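Local coordinates for protein iota-carrageenase (Alteromonas sp., PDB 1H80) that hydrolyses the beta-1,4 linkages of iota-carrageenan, a sulfated galactan of red algal cell walls, from within the chain and with inversion of anomeric configuration, at residues T5-D8 / A9-Y12; N96-L99 / F100-G103; S445-V448 / C449-G453. All blocks are in the same frame, centred on the assembly; numbering follows the deposited sequence. Where two conformers were deposited one is given.

Contact 1 (T5-D8 / A9-Y12); sequences TYKD and ADFY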
loop_
_atom_site.group_PDB
_atom_site.type_symbol
_atom_site.label_atom_id
_atom_site.label_comp_id
_atom_site.label_asym_id
_atom_site.label_seq_id
_atom_site.Cartn_x
_atom_site.Cartn_y
_atom_site.Cartn_z
ATOM N N THR A 5 -17.207 -8.156 14.007
ATOM C CA THR A 5 -17.982 -8.146 12.773
ATOM C C THR A 5 -18.308 -6.720 12.368
ATOM O O THR A 5 -18.131 -5.783 13.142
ATOM C CB THR A 5 -19.308 -8.919 12.923
ATOM O OG1 THR A 5 -20.080 -8.341 13.981
ATOM C CG2 THR A 5 -19.045 -10.387 13.224
ATOM N N TYR A 6 -18.782 -6.562 11.139
ATOM C CA TYR A 6 -19.137 -5.250 10.628
ATOM C C TYR A 6 -19.958 -5.415 9.362
ATOM O O TYR A 6 -20.049 -6.507 8.802
ATOM C CB TYR A 6 -17.869 -4.449 10.315
ATOM C CG TYR A 6 -16.922 -5.164 9.381
ATOM C CD1 TYR A 6 -17.197 -5.258 8.016
ATOM C CD2 TYR A 6 -15.785 -5.801 9.869
ATOM C CE1 TYR A 6 -16.367 -5.975 7.164
ATOM C CE2 TYR A 6 -14.945 -6.522 9.024
ATOM C CZ TYR A 6 -15.246 -6.606 7.676
ATOM O OH TYR A 6 -14.443 -7.345 6.843
ATOM N N LYS A 7 -20.568 -4.322 8.925
ATOM C CA LYS A 7 -21.349 -4.334 7.704
ATOM C C LYS A 7 -20.785 -3.221 6.840
ATOM O O LYS A 7 -20.191 -2.268 7.351
ATOM C CB LYS A 7 -22.834 -4.100 7.992
ATOM C CG LYS A 7 -23.160 -2.788 8.671
ATOM C CD LYS A 7 -24.669 -2.626 8.817
ATOM C CE LYS A 7 -25.032 -1.289 9.438
ATOM N NZ LYS A 7 -26.508 -1.095 9.513
ATOM N N ASP A 8 -20.953 -3.343 5.532
ATOM C CA ASP A 8 -20.423 -2.336 4.628
ATOM C C ASP A 8 -20.921 -0.933 4.936
ATOM O O ASP A 8 -20.176 0.035 4.781
ATOM C CB ASP A 8 -20.755 -2.710 3.185
ATOM C CG ASP A 8 -19.984 -3.925 2.712
ATOM O OD1 ASP A 8 -19.253 -4.517 3.531
ATOM O OD2 ASP A 8 -20.107 -4.290 1.523
ATOM N N ALA A 9 -22.168 -0.820 5.388
ATOM C CA ALA A 9 -22.747 0.483 5.698
ATOM C C ALA A 9 -22.075 1.178 6.880
ATOM O O ALA A 9 -22.334 2.351 7.145
ATOM C CB ALA A 9 -24.247 0.344 5.954
ATOM N N ASP A 10 -21.229 0.454 7.606
ATOM C CA ASP A 10 -20.514 1.059 8.721
ATOM C C ASP A 10 -19.401 1.937 8.154
ATOM O O ASP A 10 -18.862 2.801 8.847
ATOM C CB ASP A 10 -19.872 -0.005 9.615
ATOM C CG ASP A 10 -20.884 -0.821 10.391
ATOM O OD1 ASP A 10 -21.982 -0.299 10.680
ATOM O OD2 ASP A 10 -20.565 -1.982 10.734
ATOM N N PHE A 11 -19.070 1.714 6.884
ATOM C CA PHE A 11 -17.992 2.449 6.237
ATOM C C PHE A 11 -18.454 3.375 5.129
ATOM O O PHE A 11 -18.042 4.529 5.054
ATOM C CB PHE A 11 -16.984 1.464 5.641
ATOM C CG PHE A 11 -16.439 0.485 6.631
ATOM C CD1 PHE A 11 -15.372 0.830 7.452
ATOM C CD2 PHE A 11 -17.001 -0.780 6.752
ATOM C CE1 PHE A 11 -14.869 -0.070 8.383
ATOM C CE2 PHE A 11 -16.506 -1.691 7.683
ATOM C CZ PHE A 11 -15.437 -1.336 8.501
ATOM N N TYR A 12 -19.311 2.857 4.261
ATOM C CA TYR A 12 -19.788 3.626 3.123
ATOM C C TYR A 12 -21.296 3.554 2.969
ATOM O O TYR A 12 -21.888 2.482 3.074
ATOM C CB TYR A 12 -19.129 3.098 1.850
ATOM C CG TYR A 12 -19.631 3.748 0.586
ATOM C CD1 TYR A 12 -19.338 5.077 0.302
ATOM C CD2 TYR A 12 -20.426 3.038 -0.315
ATOM C CE1 TYR A 12 -19.825 5.691 -0.845
ATOM C CE2 TYR A 12 -20.917 3.642 -1.466
ATOM C CZ TYR A 12 -20.615 4.968 -1.724
ATOM O OH TYR A 12 -21.102 5.574 -2.856
#
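The ring of Phe11 turns an edge to the face of Tyr6, five residues back, in an offset edge-to-face pair with centroids 5.5 Å apart and planes at 80°. The closest approach joins Tyr6 CD1 to Phe11 CE2 at 3.6 Å. Tyr6 can present its ring there because its CG sits between the backbone N and the carbonyl carbon (chi1 55°), which sets the ring facing Phe11.

Between these rings the chain is wound into a compact turn. Asp10 reaches back so that its OD2 takes the N-H of Lys7 at 3.0 Å, an almost straight bond (169°) that meets the carboxylate from above its plane. In return, Asp10 N donates to Lys7 O, so the two residues hold each other twice. The Lys7 chain, extended beyond CG, runs across the same carboxylate, with CG 3.4 Å from Asp10 OD1; its NZ stops 4.7 Å from that OD1, too far for a salt bridge, though the opposite charges probably attract weakly. Asp8 O accepts twice: from Phe11 N above its carbonyl plane, and from Tyr12 N within that plane at 3.0 Å. The Asp8 carboxylate serves the body of the protein instead, in a salt bridge to Arg205.

Leu203 receives Tyr6, Asp8 and Phe11, and Ile178 lies against Asp8, Phe11 and Tyr12. The backbone at Asp8, Ala9 and Asp10 fits two overlapping type I beta turns, 7-10 and 8-11, the first also bridged by the Asp10 carboxylate; they lie over strands 177-185 and 202-210 on the outside of the parallel beta-helix.

Contact 2 (N96-L99 / F100-G103); sequences NHRL and FEVG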
loop_
_atom_site.group_PDB
_atom_site.type_symbol
_atom_site.label_atom_id
_atom_site.label_comp_id
_atom_site.label_asym_id
_atom_site.label_seq_id
_atom_site.Cartn_x
_atom_site.Cartn_y
_atom_site.Cartn_z
ATOM N N ASN A 96 5.719 14.346 -9.062
ATOM C CA ASN A 96 4.988 13.138 -8.705
ATOM C C ASN A 96 3.577 13.301 -9.240
ATOM O O ASN A 96 2.909 14.302 -8.972
ATOM C CB ASN A 96 4.970 12.947 -7.190
ATOM C CG ASN A 96 6.361 12.844 -6.608
ATOM O OD1 ASN A 96 7.257 12.268 -7.225
ATOM N ND2 ASN A 96 6.548 13.389 -5.413
ATOM N N HIS A 97 3.128 12.315 -10.001
ATOM C CA HIS A 97 1.811 12.383 -10.605
ATOM C C HIS A 97 0.841 11.321 -10.134
ATOM O O HIS A 97 1.234 10.247 -9.684
ATOM C CB HIS A 97 1.952 12.281 -12.121
ATOM C CG HIS A 97 2.821 13.343 -12.715
ATOM N ND1 HIS A 97 3.697 13.093 -13.748
ATOM C CD2 HIS A 97 2.940 14.662 -12.432
ATOM C CE1 HIS A 97 4.319 14.210 -14.077
ATOM N NE2 HIS A 97 3.878 15.178 -13.293
ATOM N N ARG A 98 -0.443 11.641 -10.236
ATOM C CA ARG A 98 -1.503 10.721 -9.858
ATOM C C ARG A 98 -2.581 10.844 -10.920
ATOM O O ARG A 98 -2.780 11.919 -11.483
ATOM C CB ARG A 98 -2.099 11.087 -8.494
ATOM C CG ARG A 98 -1.084 11.274 -7.381
ATOM C CD ARG A 98 -0.718 12.740 -7.232
ATOM N NE ARG A 98 0.302 12.951 -6.210
ATOM C CZ ARG A 98 0.681 14.146 -5.772
ATOM N NH1 ARG A 98 0.121 15.242 -6.265
ATOM N NH2 ARG A 98 1.624 14.245 -4.845
ATOM N N LEU A 99 -3.269 9.747 -11.207
ATOM C CA LEU A 99 -4.331 9.788 -12.195
ATOM C C LEU A 99 -5.481 10.556 -11.559
ATOM O O LEU A 99 -6.049 11.469 -12.162
ATOM C CB LEU A 99 -4.805 8.379 -12.554
ATOM C CG LEU A 99 -3.909 7.483 -13.407
ATOM C CD1 LEU A 99 -4.575 6.125 -13.553
ATOM C CD2 LEU A 99 -3.683 8.105 -14.768
ATOM N N PHE A 100 -5.790 10.199 -10.314
ATOM C CA PHE A 100 -6.900 10.806 -9.593
ATOM C C PHE A 100 -6.538 11.286 -8.197
ATOM O O PHE A 100 -5.868 10.583 -7.443
ATOM C CB PHE A 100 -8.032 9.785 -9.457
ATOM C CG PHE A 100 -8.307 9.014 -10.713
ATOM C CD1 PHE A 100 -8.774 9.658 -11.849
ATOM C CD2 PHE A 100 -8.088 7.639 -10.761
ATOM C CE1 PHE A 100 -9.020 8.948 -13.022
ATOM C CE2 PHE A 100 -8.332 6.918 -11.927
ATOM C CZ PHE A 100 -8.798 7.575 -13.060
ATOM N N GLU A 101 -6.995 12.483 -7.854
ATOM C CA GLU A 101 -6.756 13.025 -6.526
ATOM C C GLU A 101 -8.128 13.230 -5.902
ATOM O O GLU A 101 -9.035 13.758 -6.543
ATOM C CB GLU A 101 -5.980 14.338 -6.612
ATOM C CG GLU A 101 -4.608 14.157 -7.247
ATOM C CD GLU A 101 -3.715 15.371 -7.098
ATOM O OE1 GLU A 101 -4.144 16.481 -7.473
ATOM O OE2 GLU A 101 -2.577 15.209 -6.609
ATOM N N VAL A 102 -8.284 12.790 -4.659
ATOM C CA VAL A 102 -9.565 12.902 -3.978
ATOM C C VAL A 102 -9.413 13.565 -2.621
ATOM O O VAL A 102 -9.006 12.928 -1.650
ATOM C CB VAL A 102 -10.198 11.508 -3.776
ATOM C CG1 VAL A 102 -11.660 11.648 -3.376
ATOM C CG2 VAL A 102 -10.052 10.684 -5.046
ATOM N N GLY A 103 -9.729 14.854 -2.562
ATOM C CA GLY A 103 -9.637 15.576 -1.310
ATOM C C GLY A 103 -8.254 16.120 -1.027
ATOM O O GLY A 103 -7.963 16.522 0.095
#
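Arg98 and Glu101 meet in a salt bridge on one side of the chain, while Leu99 and Phe100 pack together on another, with the backbone turning a corner at Leu99 between them. The ionic part rests on Arg98 NH1, 2.7 Å from Glu101 OE2. As a hydrogen bond it is weak, with an N-H...O angle of only 125°, so charge attraction probably contributes more than direction. It belongs to one of two modelled arginine conformers and may not always be formed. Guanidinium and carboxylate planes lie 25° apart. The arginine chain, bent at its second torsion, swings the guanidinium across the glutamate at a slant, and brings Arg98 CD to 3.2 Å from the same OE2. The backbone oxygen of Asn96 sits over the centre of one guanidinium face, 3.8 Å above its plane. Glu101 is buried, and its OE1 is satisfied by Gln71 NE2, so the carboxylate is gripped through both oxygens, and Gln71 is the stronger partner. Lys136 NZ approaches Arg98 NH2 as a like charge, whose repulsion the carboxylate would probably offset in part.

The apolar part is a CH-pi contact between sequence neighbours. Leu99 CB stands over the face of the Phe100 ring, 3.8 Å from its centroid and 11° off the normal. With an alanine at Phe100 the ring face under Leu99 CB is gone, and the space beside Phe113 and Phe135 would probably be left poorly filled.

The chain of 97-102, broken by the corner at Leu99, runs parallel to 64-71 and 132-141 as it passes from one face of the beta-helix to the next; Arg98 bonds to Gly69, Leu99 to Ile70 and Ala133. Leu99 packs on Ile86 and Pro88 of strand 85-88, and Phe100 on Phe67 and Ile70.

Contact 3 (S445-V448 / C449-G453); sequences SSRV and CNYYG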
loop_
_atom_site.group_PDB
_atom_site.type_symbol
_atom_site.label_atom_id
_atom_site.label_comp_id
_atom_site.label_asym_id
_atom_site.label_seq_id
_atom_site.Cartn_x
_atom_site.Cartn_y
_atom_site.Cartn_z
ATOM N N SER A 445 20.218 -16.364 13.456
ATOM C CA SER A 445 20.554 -16.290 12.043
ATOM C C SER A 445 22.064 -16.192 11.877
ATOM O O SER A 445 22.791 -15.950 12.839
ATOM C CB SER A 445 19.888 -15.070 11.400
ATOM O OG SER A 445 20.377 -13.865 11.962
ATOM N N SER A 446 22.528 -16.391 10.649
ATOM C CA SER A 446 23.950 -16.317 10.338
ATOM C C SER A 446 24.076 -16.056 8.846
ATOM O O SER A 446 23.225 -16.485 8.065
ATOM C CB SER A 446 24.648 -17.628 10.709
ATOM O OG SER A 446 24.115 -18.719 9.982
ATOM N N ARG A 447 25.129 -15.352 8.446
ATOM C CA ARG A 447 25.317 -15.051 7.034
ATOM C C ARG A 447 25.700 -16.282 6.225
ATOM O O ARG A 447 26.735 -16.904 6.464
ATOM C CB ARG A 447 26.375 -13.963 6.844
ATOM C CG ARG A 447 26.632 -13.654 5.378
ATOM C CD ARG A 447 27.348 -12.335 5.177
ATOM N NE ARG A 447 27.611 -12.099 3.761
ATOM C CZ ARG A 447 28.071 -10.957 3.262
ATOM N NH1 ARG A 447 28.321 -9.932 4.065
ATOM N NH2 ARG A 447 28.284 -10.842 1.958
ATOM N N VAL A 448 24.850 -16.624 5.264
ATOM C CA VAL A 448 25.084 -17.771 4.406
ATOM C C VAL A 448 25.028 -17.330 2.949
ATOM O O VAL A 448 25.378 -18.092 2.046
ATOM C CB VAL A 448 24.031 -18.880 4.664
ATOM C CG1 VAL A 448 24.173 -19.408 6.082
ATOM C CG2 VAL A 448 22.626 -18.333 4.474
ATOM N N CYS A 449 24.592 -16.091 2.720
ATOM C CA CYS A 449 24.489 -15.559 1.366
ATOM C C CYS A 449 25.604 -14.590 1.030
ATOM O O CYS A 449 26.110 -13.882 1.901
ATOM C CB CYS A 449 23.152 -14.837 1.159
ATOM S SG CYS A 449 21.696 -15.907 1.363
ATOM N N ASN A 450 25.975 -14.573 -0.245
ATOM C CA ASN A 450 27.008 -13.681 -0.748
ATOM C C ASN A 450 26.240 -12.445 -1.196
ATOM O O ASN A 450 25.763 -12.379 -2.328
ATOM C CB ASN A 450 27.720 -14.318 -1.941
ATOM C CG ASN A 450 28.932 -13.529 -2.386
ATOM O OD1 ASN A 450 28.968 -12.301 -2.265
ATOM N ND2 ASN A 450 29.929 -14.227 -2.921
ATOM N N TYR A 451 26.117 -11.474 -0.296
ATOM C CA TYR A 451 25.358 -10.252 -0.562
ATOM C C TYR A 451 25.543 -9.590 -1.916
ATOM O O TYR A 451 24.567 -9.223 -2.568
ATOM C CB TYR A 451 25.633 -9.213 0.527
ATOM C CG TYR A 451 25.059 -9.543 1.887
ATOM C CD1 TYR A 451 24.471 -10.781 2.148
ATOM C CD2 TYR A 451 25.131 -8.618 2.926
ATOM C CE1 TYR A 451 23.973 -11.090 3.415
ATOM C CE2 TYR A 451 24.640 -8.914 4.189
ATOM C CZ TYR A 451 24.063 -10.150 4.430
ATOM O OH TYR A 451 23.589 -10.440 5.689
ATOM N N TYR A 452 26.786 -9.433 -2.353
ATOM C CA TYR A 452 27.024 -8.764 -3.623
ATOM C C TYR A 452 27.627 -9.623 -4.722
ATOM O O TYR A 452 27.720 -9.184 -5.869
ATOM C CB TYR A 452 27.897 -7.534 -3.375
ATOM C CG TYR A 452 27.252 -6.567 -2.411
ATOM C CD1 TYR A 452 26.155 -5.796 -2.800
ATOM C CD2 TYR A 452 27.689 -6.471 -1.091
ATOM C CE1 TYR A 452 25.507 -4.956 -1.893
ATOM C CE2 TYR A 452 27.049 -5.636 -0.179
ATOM C CZ TYR A 452 25.960 -4.884 -0.586
ATOM O OH TYR A 452 25.316 -4.071 0.318
ATOM N N GLY A 453 28.011 -10.849 -4.382
ATOM C CA GLY A 453 28.609 -11.727 -5.372
ATOM C C GLY A 453 27.735 -12.884 -5.816
ATOM O O GLY A 453 28.113 -13.644 -6.708
HETATM O O HOH W 1 29.311 -9.760 -0.851
#
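Arg447 lays its guanidinium flat on the ring of Tyr451, a stack with planes 9° apart. CZ lies 3.7 Å from the ring centroid, a cation-pi geometry in which the charged group is offset toward the CG side of the ring. Arg447 CD adds a longer CH-pi contact over the same face. The arginine reaches the ring because its chain runs straight from a CG placed opposite the backbone N (chi1 178°), carrying the planar group past Cys449 to the tyrosine four residues on. This is one of two modelled conformers, so the stack probably describes part of the population.

Hydrogen bonds fix how the guanidinium is turned. Arg447 NE donates to Cys449 O at 3.0 Å, with the donor nearly in line with the carbonyl bond (173° at the oxygen), though the oxygen is tilted from the guanidinium plane. At the other end, NH2 gives a weak bond to a water at its edge. That water donates to Asn450 OD1 at 2.9 Å and accepts from Tyr452 N. The same OD1 takes the N-H of Gly453 at 2.7 Å, an Asx motif that closes the turn following the stack.

Covalent and outside links tie the loop down. Cys449 is joined by a disulfide to Cys381, its SG also lying 4.1 Å from Val448 CG2, while Tyr451 OH bonds to Asp372 and Tyr451 O accepts from Tyr399.

The chemistry implies a surface loop ordered by several modest forces: the cation is probably stabilised by the pi face and by the carbonyl oxygen, beside a disulfide that pins the chain covalently.

How the contacts relate
All three contacts are local contacts within continuous chain, met in series, and each uses a different part of the enzyme. Contact 2 belongs to the beta-helix itself, contact 1 to the N-terminal segment on its outer surface, and contact 3 to a loop near the end of the chain. The centres of contacts 1 and 2 are about 26 Å apart, their nearest atoms about 10 Å. Contact 3 lies across the chain's centre from both, its centre about 47 Å from that of contact 1 and about 41 Å from that of contact 2. A sodium ion lies about 9 Å from the Arg98 side chain. A glycerol, probably from the crystallisation liquor, lies about 3 Å from the Tyr6 side chain.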